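Local coordinates for proteolytically activated form of PPO4 Tyrosinase (PDB 4OUA), which uses a pair of copper ions to hydroxylate monophenols and oxidise the resulting o-diphenols to o-quinones, the first step of melanin formation, at residues F27-Y31 / D125-P129; S82-P87 / W229-H235; I143-V149 / V161-R167; K321-L325 / W336-L341. All coordinates share one frame; numbering follows the deposited sequence.

Contact 1: F27-Y31 / D125-P129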
# COMPACT_ATOMS: atom_id res chain seq x y z
N PHE A 27 15.17 -11.38 1.64
CA PHE A 27 14.05 -10.49 1.37
C PHE A 27 14.29 -9.08 1.89
O PHE A 27 14.01 -8.09 1.21
CB PHE A 27 12.76 -11.05 1.98
CG PHE A 27 12.13 -12.15 1.17
CD1 PHE A 27 12.32 -12.22 -0.20
CD2 PHE A 27 11.34 -13.11 1.79
CE1 PHE A 27 11.74 -13.23 -0.94
CE2 PHE A 27 10.76 -14.12 1.05
CZ PHE A 27 10.96 -14.18 -0.32
N PHE A 28 14.81 -8.98 3.11
CA PHE A 28 15.02 -7.68 3.74
C PHE A 28 16.13 -6.91 3.04
O PHE A 28 16.00 -5.71 2.79
CB PHE A 28 15.36 -7.85 5.23
CG PHE A 28 15.43 -6.56 5.98
CD1 PHE A 28 14.30 -5.80 6.20
CD2 PHE A 28 16.64 -6.10 6.48
CE1 PHE A 28 14.36 -4.61 6.90
CE2 PHE A 28 16.71 -4.91 7.18
CZ PHE A 28 15.57 -4.16 7.39
N THR A 29 17.22 -7.59 2.71
CA THR A 29 18.33 -6.98 1.99
C THR A 29 17.89 -6.47 0.62
O THR A 29 18.24 -5.36 0.22
CB THR A 29 19.50 -7.97 1.80
OG1 THR A 29 20.12 -8.23 3.06
CG2 THR A 29 20.53 -7.39 0.85
N LEU A 30 17.14 -7.30 -0.10
CA LEU A 30 16.67 -6.94 -1.43
C LEU A 30 15.71 -5.76 -1.38
O LEU A 30 15.68 -4.93 -2.28
CB LEU A 30 16.00 -8.14 -2.11
CG LEU A 30 16.94 -9.24 -2.62
CD1 LEU A 30 16.14 -10.35 -3.30
CD2 LEU A 30 17.98 -8.66 -3.57
N TYR A 31 14.91 -5.71 -0.31
CA TYR A 31 13.93 -4.65 -0.15
C TYR A 31 14.60 -3.31 0.15
O TYR A 31 14.23 -2.28 -0.40
CB TYR A 31 12.93 -5.01 0.95
CG TYR A 31 11.71 -4.11 0.99
CD1 TYR A 31 10.66 -4.30 0.11
CD2 TYR A 31 11.62 -3.07 1.91
CE1 TYR A 31 9.54 -3.48 0.14
CE2 TYR A 31 10.51 -2.25 1.95
CZ TYR A 31 9.47 -2.46 1.06
OH TYR A 31 8.37 -1.64 1.09
N ASP A 125 10.75 -14.23 -5.68
CA ASP A 125 9.74 -14.48 -4.66
C ASP A 125 9.37 -13.21 -3.91
O ASP A 125 8.42 -13.20 -3.12
CB ASP A 125 10.22 -15.54 -3.66
CG ASP A 125 10.53 -16.86 -4.32
OD1 ASP A 125 10.02 -17.12 -5.43
OD2 ASP A 125 11.29 -17.66 -3.72
N LEU A 126 10.12 -12.14 -4.14
CA LEU A 126 9.93 -10.89 -3.41
C LEU A 126 8.55 -10.28 -3.66
O LEU A 126 8.14 -10.09 -4.81
CB LEU A 126 11.02 -9.88 -3.78
CG LEU A 126 10.93 -8.55 -3.02
CD1 LEU A 126 10.98 -8.79 -1.52
CD2 LEU A 126 12.04 -7.61 -3.46
N ARG A 127 7.85 -9.97 -2.58
CA ARG A 127 6.54 -9.35 -2.65
C ARG A 127 6.43 -8.27 -1.57
O ARG A 127 7.19 -8.27 -0.61
CB ARG A 127 5.43 -10.39 -2.47
CG ARG A 127 5.42 -11.49 -3.51
CD ARG A 127 5.03 -10.97 -4.88
NE ARG A 127 4.82 -12.05 -5.84
CZ ARG A 127 5.79 -12.64 -6.52
NH1 ARG A 127 7.05 -12.25 -6.36
NH2 ARG A 127 5.51 -13.61 -7.37
N GLN A 128 5.47 -7.36 -1.74
CA GLN A 128 5.29 -6.28 -0.78
C GLN A 128 4.72 -6.78 0.55
O GLN A 128 3.58 -7.24 0.61
CB GLN A 128 4.38 -5.19 -1.36
CG GLN A 128 4.08 -4.05 -0.39
CD GLN A 128 5.34 -3.34 0.08
OE1 GLN A 128 5.53 -3.12 1.28
NE2 GLN A 128 6.19 -2.96 -0.86
N PRO A 129 5.52 -6.70 1.62
CA PRO A 129 5.09 -7.11 2.96
C PRO A 129 3.96 -6.24 3.49
O PRO A 129 3.81 -5.10 3.04
CB PRO A 129 6.35 -6.94 3.81
CG PRO A 129 7.14 -5.89 3.09
CD PRO A 129 6.88 -6.14 1.63
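With CG set beside its backbone N and anti to the carbonyl carbon (chi1 -79°), the Phe27 ring swings from the flank of its helix onto Asp125 and Leu126. One turn later Tyr31 takes the other course, CG anti to the backbone N (chi1 -168°), and sends its phenol along the chain to Gln128 and Pro129. Phe27 meets the Asp125 methylene at its ring edge, with CZ 3.7 Å from CB, while the Asp125 carboxylate makes weak contacts with Lys13 and Gln121. The Phe27 and Leu126 side chains run alongside each other, pointing opposite ways, and touch at CD1 to CD1, 3.9 Å apart. Leu126 is a natural choice for this spot, because its second methyl, CD2, lies 4.2 Å from Leu30 CB and so fills the angle between Phe27 and Leu30. A tyrosine suits the far end because its ring can pack on Pro129, with CE1 4.0 Å from CD, while its hydroxyl reaches a polar partner in this buried place, the Gln128 carboxamide. Arg127 points away from helix 25-39. The contact lays helix 25-39 against the loop leaving helix 116-125. Leu30 continues onto Trp119 and Ala122 of that helix, Tyr31 and Leu126 rest on helix 86-109, and Phe28 packs on strand 148-152.

Contact 2: S82-P87 / W229-H235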
# COMPACT_ATOMS: atom_id res chain seq x y z
N SER A 82 -13.70 7.61 -0.97
CA SER A 82 -15.10 7.90 -0.70
C SER A 82 -16.01 7.37 -1.81
O SER A 82 -17.14 7.84 -1.97
CB SER A 82 -15.31 9.41 -0.52
OG SER A 82 -14.45 9.93 0.47
N GLN A 83 -15.52 6.40 -2.56
CA GLN A 83 -16.29 5.82 -3.66
C GLN A 83 -16.13 4.30 -3.71
O GLN A 83 -15.24 3.73 -3.08
CB GLN A 83 -15.86 6.44 -4.99
CG GLN A 83 -14.36 6.60 -5.13
CD GLN A 83 -13.93 6.71 -6.58
OE1 GLN A 83 -14.34 5.92 -7.42
NE2 GLN A 83 -13.10 7.70 -6.88
N VAL A 84 -17.00 3.65 -4.48
CA VAL A 84 -17.07 2.19 -4.53
C VAL A 84 -15.80 1.53 -5.06
O VAL A 84 -15.59 0.34 -4.86
CB VAL A 84 -18.26 1.72 -5.40
CG1 VAL A 84 -19.58 2.02 -4.71
CG2 VAL A 84 -18.20 2.38 -6.77
N LEU A 85 -14.96 2.31 -5.73
CA LEU A 85 -13.77 1.75 -6.38
C LEU A 85 -12.54 1.76 -5.48
O LEU A 85 -11.46 1.34 -5.91
CB LEU A 85 -13.46 2.52 -7.67
CG LEU A 85 -14.49 2.38 -8.79
CD1 LEU A 85 -13.97 3.05 -10.05
CD2 LEU A 85 -14.82 0.92 -9.04
N PHE A 86 -12.69 2.24 -4.25
CA PHE A 86 -11.56 2.38 -3.34
C PHE A 86 -10.75 1.10 -3.19
O PHE A 86 -9.53 1.10 -3.39
CB PHE A 86 -12.03 2.85 -1.96
CG PHE A 86 -10.96 2.81 -0.91
CD1 PHE A 86 -10.01 3.81 -0.83
CD2 PHE A 86 -10.89 1.76 -0.00
CE1 PHE A 86 -9.01 3.77 0.13
CE2 PHE A 86 -9.90 1.72 0.96
CZ PHE A 86 -8.96 2.73 1.03
N PRO A 87 -11.41 -0.01 -2.82
CA PRO A 87 -10.70 -1.28 -2.62
C PRO A 87 -9.97 -1.77 -3.87
O PRO A 87 -8.80 -2.16 -3.77
CB PRO A 87 -11.82 -2.25 -2.22
CG PRO A 87 -12.89 -1.37 -1.66
CD PRO A 87 -12.84 -0.12 -2.48
N TRP A 229 -21.68 -4.09 -0.42
CA TRP A 229 -20.42 -3.52 -0.88
C TRP A 229 -20.30 -2.03 -0.57
O TRP A 229 -19.21 -1.53 -0.32
CB TRP A 229 -20.25 -3.76 -2.38
CG TRP A 229 -19.01 -3.16 -2.96
CD1 TRP A 229 -18.90 -1.96 -3.59
CD2 TRP A 229 -17.70 -3.74 -2.96
NE1 TRP A 229 -17.60 -1.75 -3.98
CE2 TRP A 229 -16.85 -2.83 -3.61
CE3 TRP A 229 -17.17 -4.94 -2.48
CZ2 TRP A 229 -15.49 -3.08 -3.79
CZ3 TRP A 229 -15.82 -5.19 -2.66
CH2 TRP A 229 -15.00 -4.26 -3.31
N GLU A 230 -21.43 -1.33 -0.60
CA GLU A 230 -21.43 0.11 -0.39
C GLU A 230 -20.91 0.48 0.99
O GLU A 230 -20.11 1.40 1.13
CB GLU A 230 -22.84 0.68 -0.59
CG GLU A 230 -22.96 1.62 -1.78
CD GLU A 230 -22.09 2.86 -1.64
OE1 GLU A 230 -21.75 3.22 -0.50
OE2 GLU A 230 -21.76 3.47 -2.68
N ALA A 231 -21.37 -0.23 2.02
CA ALA A 231 -20.97 0.05 3.39
C ALA A 231 -19.55 -0.44 3.67
O ALA A 231 -18.95 -0.05 4.67
CB ALA A 231 -21.95 -0.58 4.36
N PHE A 232 -19.03 -1.28 2.79
CA PHE A 232 -17.70 -1.87 2.98
C PHE A 232 -16.62 -1.16 2.17
O PHE A 232 -15.48 -1.03 2.62
CB PHE A 232 -17.73 -3.35 2.62
CG PHE A 232 -16.36 -3.96 2.46
CD1 PHE A 232 -15.64 -4.37 3.57
CD2 PHE A 232 -15.81 -4.13 1.20
CE1 PHE A 232 -14.38 -4.93 3.42
CE2 PHE A 232 -14.55 -4.69 1.05
CZ PHE A 232 -13.84 -5.09 2.16
N SER A 233 -16.97 -0.66 1.00
CA SER A 233 -16.01 -0.07 0.10
C SER A 233 -15.46 1.26 0.52
O SER A 233 -14.27 1.43 0.56
CB SER A 233 -16.63 0.10 -1.24
OG SER A 233 -17.99 0.18 -1.06
N ASN A 234 -16.33 2.21 0.78
CA ASN A 234 -15.88 3.53 1.10
C ASN A 234 -16.49 4.06 2.35
O ASN A 234 -17.31 3.44 2.93
CB ASN A 234 -16.22 4.46 -0.02
CG ASN A 234 -17.67 4.47 -0.32
OD1 ASN A 234 -18.31 5.47 -0.20
ND2 ASN A 234 -18.19 3.37 -0.72
N HIS A 235 -16.06 5.24 2.73
CA HIS A 235 -16.50 5.86 3.94
C HIS A 235 -17.48 6.99 3.73
O HIS A 235 -18.23 7.29 4.63
CB HIS A 235 -15.30 6.38 4.71
CG HIS A 235 -14.50 7.40 3.97
ND1 HIS A 235 -13.17 7.60 4.19
CD2 HIS A 235 -14.86 8.27 3.01
CE1 HIS A 235 -12.74 8.56 3.40
NE2 HIS A 235 -13.74 8.98 2.67
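This is a buried joint between the turn that leads into helix 86-109 and the short helix 229-233, beside the type-3 copper centre in the helical bundle of the tyrosinase fold. A type I beta turn from Gln83 to Phe86 presents the carbonyl of Val84 to Trp229, whose CG, anti to the backbone N (chi1 178°), carries the indole across to Val84 and Pro87. The indole NE1 donates to Val84 O at 3.0 Å, lying in the carbonyl plane on a lone pair, and the oxygen sits at the edge of the indole close to its plane. Tryptophan suits the place because the same ring also packs: its CZ2 lies 3.8 Å from Pro87 CG, and Val84 CB is 4.2 Å from its CD1. A phenylalanine in place of Trp229 would probably leave the buried Val84 carbonyl without this donor and open a gap against Pro87. Val84 CG1 also reaches the carboxylate of Glu230, whose OE1 is bound by His242. At the other end Asn234 lays CB 3.3 Å from Gln83 N. His235 turns its ring edge to Ser82, but the NE2 to OG bond is modelled too short for its length to be trusted. Ser82 OG is bound to Glu308, and His235 ND1 to Asp251. Phe86 meets the rings of the copper ligands His90 and His250, and on the side of helix 229-233 its CD2 lies 3.4 Å from Ser233 O.

Contact 3: I143-V149 / V161-R167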
# COMPACT_ATOMS: atom_id res chain seq x y z
N ILE A 143 11.16 -0.49 10.79
CA ILE A 143 10.17 0.26 10.02
C ILE A 143 9.95 1.66 10.56
O ILE A 143 9.58 2.57 9.81
CB ILE A 143 8.81 -0.49 10.00
CG1 ILE A 143 8.98 -1.87 9.39
CG2 ILE A 143 7.77 0.31 9.24
CD1 ILE A 143 9.53 -1.84 7.98
N ILE A 144 10.18 1.85 11.86
CA ILE A 144 9.76 3.08 12.52
C ILE A 144 10.87 3.80 13.29
O ILE A 144 10.78 5.00 13.52
CB ILE A 144 8.60 2.79 13.50
CG1 ILE A 144 7.94 4.09 13.96
CG2 ILE A 144 9.10 1.98 14.70
CD1 ILE A 144 7.36 4.89 12.82
N LYS A 145 11.91 3.08 13.68
CA LYS A 145 12.91 3.65 14.59
C LYS A 145 14.36 3.58 14.10
O LYS A 145 15.09 4.56 14.21
CB LYS A 145 12.80 2.96 15.96
CG LYS A 145 13.78 3.50 17.00
CD LYS A 145 13.35 3.12 18.41
CE LYS A 145 13.22 1.61 18.57
NZ LYS A 145 12.78 1.24 19.95
N LEU A 146 14.77 2.43 13.57
CA LEU A 146 16.17 2.22 13.20
C LEU A 146 16.63 3.08 12.03
O LEU A 146 16.25 2.84 10.88
CB LEU A 146 16.40 0.74 12.88
CG LEU A 146 16.34 -0.23 14.06
CD1 LEU A 146 16.49 -1.66 13.58
CD2 LEU A 146 17.41 0.11 15.08
N GLU A 147 17.46 4.07 12.32
CA GLU A 147 18.06 4.92 11.29
C GLU A 147 18.96 4.10 10.37
O GLU A 147 19.01 4.34 9.16
CB GLU A 147 18.86 6.06 11.92
CG GLU A 147 18.01 7.14 12.55
CD GLU A 147 17.32 8.01 11.52
OE1 GLU A 147 17.71 7.95 10.33
OE2 GLU A 147 16.38 8.75 11.89
N GLN A 148 19.67 3.14 10.95
CA GLN A 148 20.51 2.23 10.18
C GLN A 148 19.99 0.81 10.34
O GLN A 148 19.49 0.44 11.41
CB GLN A 148 21.97 2.32 10.64
CG GLN A 148 22.55 3.73 10.65
CD GLN A 148 23.03 4.19 9.29
OE1 GLN A 148 23.45 3.38 8.46
NE2 GLN A 148 22.96 5.49 9.05
N VAL A 149 20.09 0.01 9.28
CA VAL A 149 19.59 -1.36 9.32
C VAL A 149 20.62 -2.35 8.79
O VAL A 149 21.40 -2.04 7.89
CB VAL A 149 18.29 -1.52 8.49
CG1 VAL A 149 17.15 -0.75 9.15
CG2 VAL A 149 18.51 -1.05 7.06
N VAL A 161 23.38 -0.11 6.41
CA VAL A 161 23.16 1.05 5.56
C VAL A 161 21.97 1.85 6.08
O VAL A 161 21.19 1.34 6.88
CB VAL A 161 22.91 0.65 4.10
CG1 VAL A 161 24.07 -0.19 3.59
CG2 VAL A 161 21.60 -0.11 3.97
N ARG A 162 21.83 3.09 5.62
CA ARG A 162 20.74 3.94 6.08
C ARG A 162 19.39 3.37 5.66
O ARG A 162 19.25 2.78 4.59
CB ARG A 162 20.91 5.37 5.57
CG ARG A 162 20.86 5.53 4.05
CD ARG A 162 21.19 6.96 3.66
NE ARG A 162 20.97 7.23 2.25
CZ ARG A 162 21.77 6.81 1.27
NH1 ARG A 162 22.84 6.09 1.56
NH2 ARG A 162 21.50 7.11 0.01
N ASN A 163 18.39 3.55 6.53
CA ASN A 163 17.07 2.96 6.32
C ASN A 163 16.20 3.81 5.40
O ASN A 163 15.81 4.92 5.75
CB ASN A 163 16.37 2.78 7.67
CG ASN A 163 15.18 1.85 7.58
OD1 ASN A 163 14.71 1.52 6.49
ND2 ASN A 163 14.68 1.42 8.73
N PRO A 164 15.88 3.28 4.21
CA PRO A 164 15.03 3.97 3.24
C PRO A 164 13.55 3.84 3.57
O PRO A 164 12.72 4.48 2.93
CB PRO A 164 15.36 3.26 1.92
CG PRO A 164 15.71 1.87 2.34
CD PRO A 164 16.39 1.99 3.69
N ILE A 165 13.23 3.02 4.57
CA ILE A 165 11.85 2.78 4.95
C ILE A 165 11.28 3.91 5.81
O ILE A 165 10.08 4.16 5.80
CB ILE A 165 11.71 1.44 5.71
CG1 ILE A 165 12.19 0.28 4.84
CG2 ILE A 165 10.27 1.22 6.15
CD1 ILE A 165 12.03 -1.07 5.49
N LEU A 166 12.15 4.59 6.55
CA LEU A 166 11.72 5.66 7.44
C LEU A 166 11.12 6.84 6.68
O LEU A 166 10.06 7.35 7.06
CB LEU A 166 12.89 6.15 8.29
CG LEU A 166 13.43 5.18 9.34
CD1 LEU A 166 14.44 5.87 10.24
CD2 LEU A 166 12.30 4.58 10.16
N ARG A 167 11.78 7.28 5.62
CA ARG A 167 11.37 8.49 4.92
C ARG A 167 11.88 8.53 3.49
O ARG A 167 12.89 7.90 3.17
CB ARG A 167 11.86 9.72 5.68
CG ARG A 167 13.37 9.82 5.75
CD ARG A 167 13.83 10.92 6.69
NE ARG A 167 13.44 10.66 8.07
CZ ARG A 167 14.14 9.94 8.94
NH1 ARG A 167 15.30 9.40 8.57
NH2 ARG A 167 13.70 9.77 10.18
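Asn163 ND2 is held by two carbonyls, Leu146 O at 3.0 Å across the contact and Glu142 O just before it. CG lies anti to the backbone N (chi1 -164°), which turns the carboxamide across to Leu146. The bond to Leu146 is fairly straight (158° at the hydrogen) and lies in both the amide and the carbonyl planes. These residues form the open end of the beta hairpin of strands 148-152 and 158-162, and Asn163 stands where the returning strand breaks into an Asx turn, its OD1 accepting from Ile165 N at 2.9 Å. Asparagine suits the site because one amide offers both a donor and an acceptor, while its own backbone N donates to Glu147 O at 2.8 Å. A leucine at Asn163 would probably leave the Leu146 and Glu142 carbonyls without this donor and the Ile165 N-H without its acceptor, setting the turn free to shift. Farther up, Val149 and Val161 form an antiparallel hydrogen-bonded pair; Val149 N points at Val161 O nearly along the C=O axis. Gln148 and Arg162 are the adjoining non-hydrogen-bonded pair. On the exposed side the Glu147 carboxylate and the Arg167 guanidinium lie nearly coplanar, 13° apart, edge to edge in a salt bridge made of two weak bonds; the stronger partner of Arg167 is Glu199, in a salt bridge with NH2. On the buried side Ile143 extends the contact onto helix 277-295. Leu166 CD2 packs over the Ile143-Ile144 backbone, and Ile143 CD1 meets Ile165 CD1 at 3.6 Å.

Contact 4: K321-L325 / W336-L341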
# COMPACT_ATOMS: atom_id res chain seq x y z
N LYS A 321 -18.28 -1.92 -11.75
CA LYS A 321 -17.23 -2.93 -11.86
C LYS A 321 -16.52 -2.87 -13.21
O LYS A 321 -15.40 -3.37 -13.36
CB LYS A 321 -17.82 -4.32 -11.65
CG LYS A 321 -18.96 -4.64 -12.61
CD LYS A 321 -19.45 -6.06 -12.44
CE LYS A 321 -20.54 -6.38 -13.46
NZ LYS A 321 -21.01 -7.79 -13.36
N ASP A 322 -17.16 -2.26 -14.20
CA ASP A 322 -16.61 -2.20 -15.55
C ASP A 322 -15.86 -0.89 -15.79
O ASP A 322 -15.32 -0.68 -16.88
CB ASP A 322 -17.72 -2.37 -16.59
CG ASP A 322 -18.35 -3.74 -16.54
OD1 ASP A 322 -17.60 -4.73 -16.35
OD2 ASP A 322 -19.59 -3.84 -16.69
N SER A 323 -15.83 -0.03 -14.78
CA SER A 323 -15.11 1.23 -14.89
C SER A 323 -13.61 0.98 -15.00
O SER A 323 -13.07 0.08 -14.34
CB SER A 323 -15.40 2.13 -13.69
OG SER A 323 -16.78 2.45 -13.62
N ALA A 324 -12.94 1.76 -15.84
CA ALA A 324 -11.49 1.63 -16.00
C ALA A 324 -10.77 2.18 -14.77
O ALA A 324 -11.18 3.20 -14.21
CB ALA A 324 -11.03 2.36 -17.26
N LEU A 325 -9.71 1.50 -14.36
CA LEU A 325 -8.95 1.91 -13.18
C LEU A 325 -7.64 2.58 -13.58
O LEU A 325 -6.56 2.01 -13.40
CB LEU A 325 -8.69 0.70 -12.28
CG LEU A 325 -9.94 0.02 -11.72
CD1 LEU A 325 -9.59 -1.30 -11.05
CD2 LEU A 325 -10.65 0.95 -10.74
N TRP A 336 -7.37 -1.79 -16.57
CA TRP A 336 -7.84 -2.73 -15.56
C TRP A 336 -9.28 -2.43 -15.16
O TRP A 336 -9.75 -1.29 -15.27
CB TRP A 336 -6.94 -2.69 -14.32
CG TRP A 336 -5.78 -3.63 -14.39
CD1 TRP A 336 -4.47 -3.31 -14.62
CD2 TRP A 336 -5.82 -5.05 -14.23
NE1 TRP A 336 -3.69 -4.44 -14.61
CE2 TRP A 336 -4.50 -5.53 -14.37
CE3 TRP A 336 -6.84 -5.97 -13.98
CZ2 TRP A 336 -4.17 -6.88 -14.27
CZ3 TRP A 336 -6.52 -7.32 -13.87
CH2 TRP A 336 -5.19 -7.76 -14.02
N THR A 337 -9.98 -3.46 -14.71
CA THR A 337 -11.33 -3.31 -14.19
C THR A 337 -11.48 -4.09 -12.89
O THR A 337 -10.63 -4.92 -12.56
CB THR A 337 -12.39 -3.77 -15.21
OG1 THR A 337 -12.11 -5.12 -15.62
CG2 THR A 337 -12.37 -2.87 -16.44
N SER A 338 -12.56 -3.83 -12.16
CA SER A 338 -12.77 -4.42 -10.85
C SER A 338 -13.17 -5.90 -10.93
O SER A 338 -12.88 -6.68 -10.02
CB SER A 338 -13.83 -3.64 -10.09
OG SER A 338 -13.41 -2.30 -9.87
N VAL A 339 -13.84 -6.27 -12.02
CA VAL A 339 -14.38 -7.62 -12.18
C VAL A 339 -13.33 -8.72 -11.97
O VAL A 339 -13.52 -9.61 -11.15
CB VAL A 339 -15.02 -7.81 -13.56
CG1 VAL A 339 -15.56 -9.22 -13.71
CG2 VAL A 339 -16.12 -6.79 -13.78
N PRO A 340 -12.21 -8.66 -12.72
CA PRO A 340 -11.18 -9.69 -12.61
C PRO A 340 -10.36 -9.61 -11.32
O PRO A 340 -9.75 -10.61 -10.93
CB PRO A 340 -10.29 -9.43 -13.82
CG PRO A 340 -10.47 -7.98 -14.10
CD PRO A 340 -11.90 -7.67 -13.77
N LEU A 341 -10.35 -8.45 -10.67
CA LEU A 341 -9.48 -8.23 -9.52
C LEU A 341 -9.92 -8.98 -8.26
O LEU A 341 -9.39 -8.74 -7.17
CB LEU A 341 -9.40 -6.73 -9.21
CG LEU A 341 -8.67 -5.89 -10.26
CD1 LEU A 341 -8.53 -4.45 -9.78
CD2 LEU A 341 -7.31 -6.50 -10.58
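Two backbone hydrogen bonds hold the two loop segments side by side: Leu325 N donates to Trp336 O at 2.9 Å, and Ser338 N to Lys321 O at 3.1 Å. Between them Thr337 turns its methyl, CG2, to the carbonyls of Asp322 and Ser323. Leu325 and Leu341 reach toward each other tip to tip, CD1 to CD1 at 3.6 Å, and Leu325 CB also lies 4.3 Å from Trp336 CB. At the exposed edge Val339 CG2 rests against the aliphatic run of Lys321, with CD 3.7 Å away. Lysine suits that rim: CG, in the tight site between N and the carbonyl carbon (chi1 56°), starts an extended chain that packs with its methylenes and carries its amine away from the contact. Outward from this shell, Trp336 NE1 is bound to Thr5 O and Ser338 OG to Thr88, while Leu325 and Leu341 both touch Thr88 of helix 86-109, which carries the copper ligand His90; the side chain of Leu325 lies about 8 Å from that of His90. Polar backbone and apolar side chains thus divide the work. The main-chain bonds do not depend on side-chain identity and help hold the two segments together, and the leucines seat the loop on the helix.

From the N terminus, contact 1 closes the first long loop, bringing 125-129 back to helix 25-39. Contact 2 starts inside that loop, at 82-87, and closes only at 229-235, so the two cross along the chain, though they lie about 30 Å apart between centres and do not touch. The short hairpin closure of contact 3 falls wholly within the span of contact 2, yet in space it touches contact 1, where Phe28 meets Val149 and Tyr31 meets Ile165. Contact 4 comes later, in series with all the others, and ties off a loop of the C-terminal part. Leu85 of contact 2 packs on Ser323, Leu325 and Ser338, joining that loop to the start of helix 86-109.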